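Local coordinates for NMB1025 protein (Neisseria meningitidis serogroup B, PDB 3KJJ), which is of unknown function but belongs to the YjgF/RutC family of small trimeric proteins, some members of which hydrolyse reactive enamines and imines, at residues G28-S33 and R56-C61; D49-I54 and G86-W91; A66-A71 and I116-V121. All coordinates share one frame; numbering follows the deposited sequence.

Contact 1 of 3, residues G28-S33 and R56-C61; sequences GLIFLS and RWLAEC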
ATOM      1  N   GLY B  28       5.100  10.900  13.276  1.00 20.25           N
ATOM      2  CA  GLY B  28       4.957  11.836  12.184  1.00 22.22           C
ATOM      3  C   GLY B  28       4.181  11.316  10.988  1.00 22.59           C
ATOM      4  O   GLY B  28       3.722  12.115  10.187  1.00 22.82           O
ATOM      5  N   LEU B  29       4.041   9.993  10.868  1.00 21.08           N
ATOM      6  CA  LEU B  29       3.321   9.381   9.736  1.00 22.00           C
ATOM      7  C   LEU B  29       1.873   9.103  10.077  1.00 21.96           C
ATOM      8  O   LEU B  29       1.540   8.835  11.229  1.00 19.41           O
ATOM      9  CB  LEU B  29       3.970   8.073   9.282  1.00 20.57           C
ATOM     10  CG  LEU B  29       5.371   8.099   8.683  1.00 21.50           C
ATOM     11  CD1 LEU B  29       5.919   6.685   8.599  1.00 26.26           C
ATOM     12  CD2 LEU B  29       5.418   8.787   7.332  1.00 20.59           C
ATOM     13  N   ILE B  30       1.028   9.127   9.052  1.00 22.60           N
ATOM     14  CA  ILE B  30      -0.416   8.996   9.213  1.00 19.04           C
ATOM     15  C   ILE B  30      -0.917   8.012   8.154  1.00 18.43           C
ATOM     16  O   ILE B  30      -0.609   8.165   6.973  1.00 16.59           O
ATOM     17  CB  ILE B  30      -1.103  10.366   9.036  1.00 18.24           C
ATOM     18  CG1 ILE B  30      -0.798  11.280  10.234  1.00 17.70           C
ATOM     19  CG2 ILE B  30      -2.629  10.213   8.838  1.00 15.40           C
ATOM     20  CD1 ILE B  30      -0.960  12.763   9.935  1.00 15.90           C
ATOM     21  N   PHE B  31      -1.654   6.995   8.593  1.00 16.36           N
ATOM     22  CA  PHE B  31      -2.249   6.017   7.693  1.00 13.54           C
ATOM     23  C   PHE B  31      -3.772   6.119   7.799  1.00 15.89           C
ATOM     24  O   PHE B  31      -4.337   5.966   8.882  1.00 15.99           O
ATOM     25  CB  PHE B  31      -1.748   4.602   8.032  1.00 10.66           C
ATOM     26  CG  PHE B  31      -0.279   4.405   7.782  1.00 16.98           C
ATOM     27  CD1 PHE B  31       0.164   3.834   6.593  1.00 22.60           C
ATOM     28  CD2 PHE B  31       0.665   4.804   8.729  1.00 18.13           C
ATOM     29  CE1 PHE B  31       1.528   3.646   6.349  1.00 25.21           C
ATOM     30  CE2 PHE B  31       2.030   4.627   8.494  1.00 24.12           C
ATOM     31  CZ  PHE B  31       2.459   4.044   7.307  1.00 19.81           C
ATOM     32  N   LEU B  32      -4.439   6.427   6.689  1.00 15.31           N
ATOM     33  CA  LEU B  32      -5.905   6.428   6.686  1.00 13.97           C
ATOM     34  C   LEU B  32      -6.437   5.068   6.210  1.00 14.75           C
ATOM     35  O   LEU B  32      -5.858   4.465   5.302  1.00 12.85           O
ATOM     36  CB  LEU B  32      -6.458   7.537   5.790  1.00 15.67           C
ATOM     37  CG  LEU B  32      -6.100   9.016   5.979  1.00 18.04           C
ATOM     38  CD1 LEU B  32      -7.065   9.913   5.168  1.00 13.77           C
ATOM     39  CD2 LEU B  32      -6.122   9.423   7.445  1.00 20.99           C
ATOM     40  N   SER B  33      -7.527   4.595   6.820  1.00 16.94           N
ATOM     41  CA  SER B  33      -8.286   3.469   6.263  1.00 12.89           C
ATOM     42  C   SER B  33      -8.657   3.874   4.842  1.00 11.75           C
ATOM     43  O   SER B  33      -8.722   5.060   4.526  1.00 12.43           O
ATOM     44  CB  SER B  33      -9.580   3.193   7.068  1.00 13.37           C
ATOM     45  OG  SER B  33      -9.353   2.363   8.198  1.00 18.18           O
ATOM     46  N   ARG B  56     -11.296  15.672   6.133  1.00 18.22           N
ATOM     47  CA  ARG B  56     -11.758  15.697   7.521  1.00 18.30           C
ATOM     48  C   ARG B  56     -10.849  14.874   8.436  1.00 16.04           C
ATOM     49  O   ARG B  56     -10.485  15.337   9.517  1.00 16.80           O
ATOM     50  CB  ARG B  56     -13.229  15.281   7.641  1.00 18.19           C
ATOM     51  CG  ARG B  56     -14.221  16.343   7.143  1.00 20.87           C
ATOM     52  CD  ARG B  56     -15.671  16.064   7.591  1.00 20.21           C
ATOM     53  NE  ARG B  56     -16.170  14.760   7.138  1.00 17.41           N
ATOM     54  CZ  ARG B  56     -16.732  14.534   5.949  1.00 23.95           C
ATOM     55  NH1 ARG B  56     -16.868  15.522   5.075  1.00 16.25           N
ATOM     56  NH2 ARG B  56     -17.157  13.309   5.628  1.00 22.79           N
ATOM     57  N   TRP B  57     -10.433  13.691   7.976  1.00 12.96           N
ATOM     58  CA  TRP B  57      -9.541  12.837   8.764  1.00 14.81           C
ATOM     59  C   TRP B  57      -8.097  13.329   8.825  1.00 15.72           C
ATOM     60  O   TRP B  57      -7.420  13.122   9.831  1.00 18.90           O
ATOM     61  CB  TRP B  57      -9.620  11.363   8.322  1.00 13.86           C
ATOM     62  CG  TRP B  57     -10.956  10.738   8.686  1.00 12.34           C
ATOM     63  CD1 TRP B  57     -11.932  10.331   7.819  1.00 15.72           C
ATOM     64  CD2 TRP B  57     -11.462  10.483  10.006  1.00 13.48           C
ATOM     65  NE1 TRP B  57     -13.000   9.828   8.510  1.00 13.42           N
ATOM     66  CE2 TRP B  57     -12.743   9.913   9.856  1.00 11.09           C
ATOM     67  CE3 TRP B  57     -10.963  10.695  11.299  1.00 14.63           C
ATOM     68  CZ2 TRP B  57     -13.533   9.544  10.949  1.00 17.79           C
ATOM     69  CZ3 TRP B  57     -11.745  10.317  12.387  1.00 17.10           C
ATOM     70  CH2 TRP B  57     -13.018   9.748  12.203  1.00 23.92           C
ATOM     71  N   LEU B  58      -7.636  14.007   7.776  1.00 18.08           N
ATOM     72  CA  LEU B  58      -6.284  14.563   7.792  1.00 17.68           C
ATOM     73  C   LEU B  58      -6.226  15.735   8.776  1.00 16.82           C
ATOM     74  O   LEU B  58      -5.260  15.864   9.538  1.00 19.47           O
ATOM     75  CB  LEU B  58      -5.818  14.956   6.374  1.00 15.71           C
ATOM     76  CG  LEU B  58      -5.481  13.810   5.392  1.00 15.61           C
ATOM     77  CD1 LEU B  58      -4.987  14.355   4.054  1.00 12.11           C
ATOM     78  CD2 LEU B  58      -4.475  12.806   5.955  1.00 17.00           C
ATOM     79  N   ALA B  59      -7.272  16.562   8.775  1.00 17.13           N
ATOM     80  CA  ALA B  59      -7.422  17.645   9.760  1.00 18.09           C
ATOM     81  C   ALA B  59      -7.357  17.113  11.191  1.00 19.48           C
ATOM     82  O   ALA B  59      -6.587  17.613  12.022  1.00 18.53           O
ATOM     83  CB  ALA B  59      -8.728  18.414   9.525  1.00 21.47           C
ATOM     84  N   GLU B  60      -8.144  16.076  11.469  1.00 18.54           N
ATOM     85  CA  GLU B  60      -8.124  15.442  12.776  1.00 21.47           C
ATOM     86  C   GLU B  60      -6.716  14.971  13.187  1.00 21.20           C
ATOM     87  O   GLU B  60      -6.384  14.998  14.366  1.00 20.91           O
ATOM     88  CB  GLU B  60      -9.143  14.297  12.836  1.00 23.26           C
ATOM     89  CG  GLU B  60      -9.749  14.112  14.224  1.00 37.27           C
ATOM     90  CD  GLU B  60     -11.151  13.506  14.202  1.00 45.09           C
ATOM     91  OE1 GLU B  60     -11.434  12.644  15.064  1.00 47.47           O
ATOM     92  OE2 GLU B  60     -11.971  13.896  13.339  1.00 42.99           O
ATOM     93  N   CYS B  61      -5.891  14.563  12.218  1.00 22.17           N
ATOM     94  CA  CYS B  61      -4.522  14.088  12.508  1.00 22.84           C
ATOM     95  C   CYS B  61      -3.429  15.162  12.504  1.00 20.05           C
ATOM     96  O   CYS B  61      -2.241  14.850  12.688  1.00 18.37           O
ATOM     97  CB  CYS B  61      -4.123  12.967  11.541  1.00 23.27           C
ATOM     98  SG  CYS B  61      -5.194  11.524  11.604  1.00 26.77           S
TER
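Ile30 and Cys61 meet where strand 29-32 packs against the C-terminal end of helix 43-60. The contact is apolar side-chain packing. No hydrogen bond joins the two segments. The closest pair is Ile30 CD1 and Cys61 CB, 3.6 Å apart. With CG1 anti to the carbonyl carbon (chi1 -71°), that branch carries CD1 toward Cys61. The other branch, CG2, approaches the sulfur, at 4.0 Å from Cys61 SG. The two branches of one isoleucine therefore touch two atoms of the same cysteine.

The second cluster is built on Leu32. Its methyl CD1 sits 4.0 Å from Leu58 CD2, and its other methyl, CD2, is equally near that carbon. The Leu58 methyl thus touches both tips of Leu32, and the two side chains run at about a right angle to each other. Leu32 CD2 also reaches Trp57 CB at 4.1 Å. Trp57 gives only this first carbon to the strand, because its indole ring leads away. Leu58 CD2 also lies 4.3 Å from Ile30 CG2, which joins the two clusters.

Ile30 and Leu32 point the same way from the strand, as alternate residues do, and Phe31 points to the other face. Strand and helix run roughly antiparallel, at 148°, with axes 9.9 Å apart. This is helix-on-sheet packing of the YjgF fold. Leu58 continues onto Ala120 of the adjoining strand 114-121 and Val68 of strand 68-75 beyond it, and Cys61 onto Ala23 of strand 21-26. On the opposite face, Phe31 packs against Leu69 of the second subunit.

Contact 2 of 3, residues D49-I54 and G86-W91; sequences DVLAQI and GVWDAW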
ATOM      1  N   ASP B  49     -16.955  12.978  -2.502  1.00 19.56           N
ATOM      2  CA  ASP B  49     -17.279  12.605  -1.124  1.00 18.26           C
ATOM      3  C   ASP B  49     -16.095  11.980  -0.388  1.00 14.66           C
ATOM      4  O   ASP B  49     -15.877  12.264   0.799  1.00 15.84           O
ATOM      5  CB  ASP B  49     -18.468  11.646  -1.065  1.00 22.15           C
ATOM      6  CG  ASP B  49     -18.824  11.262   0.366  1.00 14.46           C
ATOM      7  OD1 ASP B  49     -19.417  12.095   1.068  1.00 23.04           O
ATOM      8  OD2 ASP B  49     -18.497  10.135   0.784  1.00 24.62           O
ATOM      9  N   VAL B  50     -15.349  11.134  -1.096  1.00 12.62           N
ATOM     10  CA  VAL B  50     -14.217  10.399  -0.535  1.00 12.99           C
ATOM     11  C   VAL B  50     -13.092  11.384  -0.200  1.00 12.08           C
ATOM     12  O   VAL B  50     -12.501  11.305   0.874  1.00 12.00           O
ATOM     13  CB  VAL B  50     -13.756   9.262  -1.497  1.00 11.61           C
ATOM     14  CG1 VAL B  50     -12.331   8.818  -1.228  1.00 14.67           C
ATOM     15  CG2 VAL B  50     -14.717   8.045  -1.377  1.00 12.21           C
ATOM     16  N   LEU B  51     -12.823  12.314  -1.118  1.00 14.40           N
ATOM     17  CA  LEU B  51     -11.826  13.358  -0.873  1.00 15.35           C
ATOM     18  C   LEU B  51     -12.200  14.298   0.288  1.00 14.34           C
ATOM     19  O   LEU B  51     -11.318  14.760   1.015  1.00 16.86           O
ATOM     20  CB  LEU B  51     -11.462  14.105  -2.164  1.00 13.56           C
ATOM     21  CG  LEU B  51     -10.843  13.222  -3.271  1.00 14.44           C
ATOM     22  CD1 LEU B  51     -10.745  13.951  -4.600  1.00 15.62           C
ATOM     23  CD2 LEU B  51      -9.471  12.652  -2.880  1.00 12.64           C
ATOM     24  N   ALA B  52     -13.497  14.546   0.487  1.00 15.30           N
ATOM     25  CA  ALA B  52     -13.980  15.358   1.618  1.00 16.28           C
ATOM     26  C   ALA B  52     -13.777  14.675   2.971  1.00 15.62           C
ATOM     27  O   ALA B  52     -13.345  15.307   3.939  1.00 14.60           O
ATOM     28  CB  ALA B  52     -15.462  15.766   1.419  1.00 19.90           C
ATOM     29  N   GLN B  53     -14.048  13.373   3.021  1.00 17.09           N
ATOM     30  CA  GLN B  53     -13.681  12.536   4.166  1.00 16.08           C
ATOM     31  C   GLN B  53     -12.194  12.590   4.466  1.00 13.70           C
ATOM     32  O   GLN B  53     -11.791  12.740   5.626  1.00 13.99           O
ATOM     33  CB  GLN B  53     -14.056  11.079   3.901  1.00 18.71           C
ATOM     34  CG  GLN B  53     -15.541  10.798   3.872  1.00 15.40           C
ATOM     35  CD  GLN B  53     -15.818   9.351   3.539  1.00 10.99           C
ATOM     36  OE1 GLN B  53     -15.420   8.455   4.268  1.00 16.16           O
ATOM     37  NE2 GLN B  53     -16.489   9.118   2.416  1.00 14.90           N
ATOM     38  N   ILE B  54     -11.374  12.455   3.422  1.00 14.32           N
ATOM     39  CA  ILE B  54      -9.931  12.472   3.604  1.00 13.03           C
ATOM     40  C   ILE B  54      -9.500  13.789   4.240  1.00 15.13           C
ATOM     41  O   ILE B  54      -8.732  13.782   5.216  1.00 15.35           O
ATOM     42  CB  ILE B  54      -9.160  12.125   2.295  1.00 15.87           C
ATOM     43  CG1 ILE B  54      -9.253  10.611   2.035  1.00 10.52           C
ATOM     44  CG2 ILE B  54      -7.701  12.556   2.401  1.00 17.18           C
ATOM     45  CD1 ILE B  54      -8.953  10.159   0.601  1.00 10.81           C
ATOM     46  N   GLY B  86     -10.661  13.955 -13.022  1.00 17.49           N
ATOM     47  CA  GLY B  86     -11.158  15.333 -13.085  1.00 18.61           C
ATOM     48  C   GLY B  86     -11.383  15.937 -11.711  1.00 18.44           C
ATOM     49  O   GLY B  86     -11.084  17.114 -11.484  1.00 17.57           O
ATOM     50  N   VAL B  87     -11.881  15.119 -10.782  1.00 17.70           N
ATOM     51  CA  VAL B  87     -12.141  15.573  -9.433  1.00 16.27           C
ATOM     52  C   VAL B  87     -10.836  15.596  -8.625  1.00 16.93           C
ATOM     53  O   VAL B  87     -10.541  16.584  -7.950  1.00 20.64           O
ATOM     54  CB  VAL B  87     -13.276  14.754  -8.772  1.00 16.82           C
ATOM     55  CG1 VAL B  87     -13.465  15.149  -7.305  1.00 13.11           C
ATOM     56  CG2 VAL B  87     -14.577  14.951  -9.567  1.00 12.36           C
ATOM     57  N   TRP B  88     -10.063  14.515  -8.718  1.00 17.60           N
ATOM     58  CA  TRP B  88      -8.739  14.423  -8.099  1.00 20.38           C
ATOM     59  C   TRP B  88      -7.835  15.588  -8.487  1.00 18.48           C
ATOM     60  O   TRP B  88      -7.272  16.242  -7.613  1.00 20.31           O
ATOM     61  CB  TRP B  88      -8.079  13.093  -8.474  1.00 20.21           C
ATOM     62  CG  TRP B  88      -6.649  12.954  -8.062  1.00 17.44           C
ATOM     63  CD1 TRP B  88      -5.556  13.266  -8.805  1.00 18.55           C
ATOM     64  CD2 TRP B  88      -6.158  12.439  -6.815  1.00 13.89           C
ATOM     65  NE1 TRP B  88      -4.409  12.985  -8.099  1.00 19.39           N
ATOM     66  CE2 TRP B  88      -4.750  12.483  -6.873  1.00 20.30           C
ATOM     67  CE3 TRP B  88      -6.773  11.973  -5.650  1.00 15.53           C
ATOM     68  CZ2 TRP B  88      -3.938  12.057  -5.812  1.00 15.35           C
ATOM     69  CZ3 TRP B  88      -5.967  11.551  -4.591  1.00 18.08           C
ATOM     70  CH2 TRP B  88      -4.565  11.602  -4.684  1.00 20.49           C
ATOM     71  N   ASP B  89      -7.719  15.844  -9.793  1.00 18.62           N
ATOM     72  CA  ASP B  89      -6.877  16.922 -10.332  1.00 20.64           C
ATOM     73  C   ASP B  89      -7.202  18.300  -9.778  1.00 18.89           C
ATOM     74  O   ASP B  89      -6.293  19.108  -9.573  1.00 20.90           O
ATOM     75  CB  ASP B  89      -6.942  16.968 -11.863  1.00 21.15           C
ATOM     76  CG  ASP B  89      -6.254  15.790 -12.509  1.00 21.97           C
ATOM     77  OD1 ASP B  89      -5.620  14.994 -11.784  1.00 18.67           O
ATOM     78  OD2 ASP B  89      -6.347  15.662 -13.746  1.00 25.91           O
ATOM     79  N   ALA B  90      -8.490  18.563  -9.562  1.00 17.66           N
ATOM     80  CA  ALA B  90      -8.972  19.822  -8.980  1.00 19.49           C
ATOM     81  C   ALA B  90      -8.730  19.910  -7.470  1.00 19.11           C
ATOM     82  O   ALA B  90      -8.588  21.007  -6.920  1.00 20.67           O
ATOM     83  CB  ALA B  90     -10.457  20.012  -9.284  1.00 20.59           C
ATOM     84  N   TRP B  91      -8.678  18.755  -6.817  1.00 17.72           N
ATOM     85  CA  TRP B  91      -8.572  18.671  -5.355  1.00 15.25           C
ATOM     86  C   TRP B  91      -7.133  18.733  -4.871  1.00 15.89           C
ATOM     87  O   TRP B  91      -6.860  19.431  -3.898  1.00 15.47           O
ATOM     88  CB  TRP B  91      -9.266  17.415  -4.837  1.00 12.76           C
ATOM     89  CG  TRP B  91      -9.070  17.091  -3.359  1.00 14.56           C
ATOM     90  CD1 TRP B  91      -9.825  17.543  -2.315  1.00 17.02           C
ATOM     91  CD2 TRP B  91      -8.095  16.201  -2.790  1.00 10.87           C
ATOM     92  NE1 TRP B  91      -9.365  17.014  -1.129  1.00 16.82           N
ATOM     93  CE2 TRP B  91      -8.310  16.182  -1.392  1.00 15.09           C
ATOM     94  CE3 TRP B  91      -7.056  15.423  -3.327  1.00 12.42           C
ATOM     95  CZ2 TRP B  91      -7.523  15.418  -0.524  1.00 12.67           C
ATOM     96  CZ3 TRP B  91      -6.282  14.664  -2.474  1.00 11.94           C
ATOM     97  CH2 TRP B  91      -6.516  14.669  -1.078  1.00 18.36           C
TER
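Leu51 lies against the indole of Trp91 and is the centre of this helix-helix contact. Its methyl CD2 stands over one face of the six-membered ring, 3.6 Å from the centroid. The approach is only 9° off the ring normal, a clear CH-pi contact. The rest of the leucine follows the same indole. Leu51 CD1 is 3.8 Å from Trp91 CG, and Leu51 CB is 3.7 Å from Trp91 NE1.

Trp91 reaches the leucine with CG anti to its backbone N (chi1 172°). Its NE1 hydrogen-bonds to Asp55 OD1, just beyond segment 49-54 on the same helix. Lys65 makes a cation-pi contact with this ring. Ile54 CG2 touches Trp91 CZ2 at 4.1 Å.

Trp88 meets the same methyl, with CE3 3.9 Å from Leu51 CD2. Leu51 CD2 thus lies in the corner of the two indoles, meeting Trp88 obliquely. Val87 CG1 touches the other methyl, Leu51 CD1, at 4.0 Å. The polar end of Trp88 serves the assembly: NE1 bonds to Arg19 O of the third subunit.

The helices run nearly alongside, at 31°, with axes 10.9 Å apart on the same side of the sheet. The chemistry is a leucine methyl laid on the face of one indole and touched by the other, with each indole N-H given to a partner outside the two segments. One tryptophan thus bonds to helix 43-60, the other across the trimer interface.

Contact 3 of 3, residues A66-A71 and I116-V121; sequences AHVLDA and IKITAV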
ATOM      1  N   ALA B  66      -2.092  18.792   1.340  1.00 16.30           N
ATOM      2  CA  ALA B  66      -0.783  19.284   0.902  1.00 16.83           C
ATOM      3  C   ALA B  66       0.347  18.562   1.635  1.00 15.23           C
ATOM      4  O   ALA B  66       1.513  18.872   1.445  1.00 13.69           O
ATOM      5  CB  ALA B  66      -0.691  20.792   1.127  1.00 20.29           C
ATOM      6  N   HIS B  67      -0.013  17.601   2.481  1.00 16.30           N
ATOM      7  CA  HIS B  67       0.966  16.800   3.209  1.00 15.92           C
ATOM      8  C   HIS B  67       0.703  15.310   3.073  1.00 17.14           C
ATOM      9  O   HIS B  67       1.111  14.528   3.928  1.00 13.24           O
ATOM     10  CB  HIS B  67       1.028  17.221   4.682  1.00 14.12           C
ATOM     11  CG  HIS B  67       1.591  18.593   4.880  1.00 14.03           C
ATOM     12  ND1 HIS B  67       0.834  19.734   4.719  1.00 17.14           N
ATOM     13  CD2 HIS B  67       2.840  19.009   5.196  1.00 19.96           C
ATOM     14  CE1 HIS B  67       1.593  20.794   4.933  1.00 24.98           C
ATOM     15  NE2 HIS B  67       2.813  20.383   5.224  1.00 20.35           N
ATOM     16  N   VAL B  68       0.024  14.936   1.987  1.00 16.87           N
ATOM     17  CA  VAL B  68      -0.150  13.538   1.590  1.00 14.21           C
ATOM     18  C   VAL B  68       1.095  13.009   0.884  1.00 14.67           C
ATOM     19  O   VAL B  68       1.608  13.612  -0.063  1.00 15.95           O
ATOM     20  CB  VAL B  68      -1.363  13.369   0.647  1.00 11.58           C
ATOM     21  CG1 VAL B  68      -1.403  11.955   0.052  1.00 12.00           C
ATOM     22  CG2 VAL B  68      -2.631  13.670   1.389  1.00 12.55           C
ATOM     23  N   LEU B  69       1.565  11.863   1.346  1.00 13.41           N
ATOM     24  CA  LEU B  69       2.729  11.229   0.773  1.00 13.01           C
ATOM     25  C   LEU B  69       2.357  10.346  -0.412  1.00 14.33           C
ATOM     26  O   LEU B  69       2.997  10.405  -1.463  1.00 14.52           O
ATOM     27  CB  LEU B  69       3.460  10.421   1.831  1.00 14.18           C
ATOM     28  CG  LEU B  69       4.117  11.240   2.954  1.00 21.28           C
ATOM     29  CD1 LEU B  69       4.819  10.314   3.931  1.00 19.17           C
ATOM     30  CD2 LEU B  69       5.091  12.292   2.397  1.00 18.03           C
ATOM     31  N   ASP B  70       1.305   9.552  -0.236  1.00 12.55           N
ATOM     32  CA  ASP B  70       0.988   8.488  -1.167  1.00 17.67           C
ATOM     33  C   ASP B  70      -0.521   8.265  -1.175  1.00 17.93           C
ATOM     34  O   ASP B  70      -1.186   8.374  -0.139  1.00 16.91           O
ATOM     35  CB  ASP B  70       1.755   7.218  -0.754  1.00 19.16           C
ATOM     36  CG  ASP B  70       1.537   6.038  -1.700  1.00 28.12           C
ATOM     37  OD1 ASP B  70       2.148   6.016  -2.790  1.00 30.17           O
ATOM     38  OD2 ASP B  70       0.786   5.106  -1.324  1.00 28.95           O
ATOM     39  N   ALA B  71      -1.050   7.962  -2.355  1.00 15.52           N
ATOM     40  CA  ALA B  71      -2.462   7.668  -2.507  1.00 15.15           C
ATOM     41  C   ALA B  71      -2.609   6.482  -3.451  1.00 15.22           C
ATOM     42  O   ALA B  71      -2.027   6.472  -4.532  1.00 14.47           O
ATOM     43  CB  ALA B  71      -3.191   8.883  -3.074  1.00 11.01           C
ATOM     44  N   ILE B 116     -10.133   5.321  -1.753  1.00 14.01           N
ATOM     45  CA  ILE B 116      -8.800   5.931  -1.763  1.00 13.72           C
ATOM     46  C   ILE B 116      -8.128   5.740  -0.410  1.00 14.51           C
ATOM     47  O   ILE B 116      -8.706   6.068   0.641  1.00 12.86           O
ATOM     48  CB  ILE B 116      -8.841   7.427  -2.170  1.00 15.47           C
ATOM     49  CG1 ILE B 116      -9.504   7.589  -3.543  1.00 16.39           C
ATOM     50  CG2 ILE B 116      -7.426   8.040  -2.155  1.00 13.33           C
ATOM     51  CD1 ILE B 116      -9.722   9.042  -3.999  1.00 13.36           C
ATOM     52  N   LYS B 117      -6.915   5.193  -0.469  1.00 13.68           N
ATOM     53  CA  LYS B 117      -6.094   4.884   0.691  1.00 16.69           C
ATOM     54  C   LYS B 117      -4.903   5.831   0.740  1.00 15.47           C
ATOM     55  O   LYS B 117      -4.089   5.867  -0.184  1.00 18.94           O
ATOM     56  CB  LYS B 117      -5.603   3.441   0.601  1.00 14.21           C
ATOM     57  CG  LYS B 117      -4.683   2.995   1.743  1.00 19.26           C
ATOM     58  CD  LYS B 117      -5.470   2.364   2.857  1.00 29.19           C
ATOM     59  CE  LYS B 117      -4.607   1.401   3.633  1.00 28.22           C
ATOM     60  NZ  LYS B 117      -5.225   1.083   4.951  1.00 21.10           N
ATOM     61  N   ILE B 118      -4.793   6.568   1.842  1.00 15.44           N
ATOM     62  CA  ILE B 118      -3.834   7.667   1.973  1.00 13.25           C
ATOM     63  C   ILE B 118      -2.783   7.356   3.036  1.00 12.26           C
ATOM     64  O   ILE B 118      -3.108   6.795   4.087  1.00  9.26           O
ATOM     65  CB  ILE B 118      -4.560   8.978   2.417  1.00 16.70           C
ATOM     66  CG1 ILE B 118      -5.542   9.469   1.352  1.00 11.76           C
ATOM     67  CG2 ILE B 118      -3.556  10.076   2.795  1.00 11.77           C
ATOM     68  CD1 ILE B 118      -4.911   9.966   0.080  1.00 10.61           C
ATOM     69  N   THR B 119      -1.535   7.726   2.731  1.00 12.16           N
ATOM     70  CA  THR B 119      -0.453   7.865   3.698  1.00 14.66           C
ATOM     71  C   THR B 119      -0.038   9.337   3.695  1.00 14.35           C
ATOM     72  O   THR B 119       0.156   9.941   2.629  1.00 13.68           O
ATOM     73  CB  THR B 119       0.779   7.003   3.325  1.00 16.10           C
ATOM     74  OG1 THR B 119       0.355   5.686   2.941  1.00 16.96           O
ATOM     75  CG2 THR B 119       1.766   6.885   4.516  1.00 11.76           C
ATOM     76  N   ALA B 120       0.134   9.906   4.886  1.00 12.61           N
ATOM     77  CA  ALA B 120       0.419  11.328   4.994  1.00 13.45           C
ATOM     78  C   ALA B 120       1.389  11.595   6.130  1.00 14.30           C
ATOM     79  O   ALA B 120       1.786  10.677   6.858  1.00 12.12           O
ATOM     80  CB  ALA B 120      -0.887  12.136   5.196  1.00 14.49           C
ATOM     81  N   VAL B 121       1.787  12.852   6.256  1.00 16.59           N
ATOM     82  CA  VAL B 121       2.678  13.253   7.335  0.50 19.23           C
ATOM     83  C   VAL B 121       2.024  14.319   8.219  1.00 20.82           C
ATOM     84  O   VAL B 121       1.272  15.164   7.741  1.00 19.37           O
ATOM     85  CB  VAL B 121       4.086  13.676   6.811  0.50 19.48           C
ATOM     86  CG1 VAL B 121       4.052  15.031   6.127  0.50 16.21           C
ATOM     87  CG2 VAL B 121       5.117  13.657   7.935  0.50 16.71           C
TER
HETATM   88  O   HOH W   1      -1.361   4.867   0.511  1.00 20.72           O
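Leu69 and Asp70 both give their backbone N-H to Thr119 O, the mark of a classic beta bulge. The bonds are 2.7 Å from Leu69 N and 3.1 Å from Asp70 N. One carbonyl oxygen thus satisfies two donors. The register shifts by one residue here between two antiparallel strands.

Asp70 O accepts from Thr119 N at 3.0 Å in a nearly straight bond, 172° at the hydrogen. On the other side of the bulge, Val121 N donates to His67 O at 2.9 Å. Nearby, His67 ND1 bonds to Asp64 OD1, and Val121 O to Ser63 OG.

The side chains of Asp70 and Thr119 share one face with a water. The water O donates to Asp70 OD2 at 2.8 Å. It also donates to Lys117 O, at 3.0 Å. It accepts from Thr119 OG1 at 3.1 Å. Lys117 NZ forms a salt bridge to Asp70 OD1 of the second subunit, and Asp70 here packs on Lys117 of the third.

Ile118 CD1 lies against Ala71 CB at 3.8 Å on the opposite face. The chemistry gives an apolar face under the helices, and a side toward the other subunits that mixes the Asp70, Thr119 and Lys117 polar cluster with Leu69 and Val121.

From the N terminus, strand 29-32 comes first. Helix 43-60 follows and supplies 49-54 to contact 2 and 56-61 to contact 1. Contact 1 closes the first loop, from strand to helix end. Contact 2 opens before that loop is closed and ends on helix 81-91, so the two cross. Contact 3 starts after contact 1 is complete, on strand 68-75, and closes last on strand 114-121. It also crosses contact 2. Strand 114-121 runs between 29-32 and 68-75, so contacts 1 and 3 share one sheet. Leu32 meets Ile54, Ile54 meets Ile118, and Trp88 meets Ala71, making one core of the three contacts between sheet and helices.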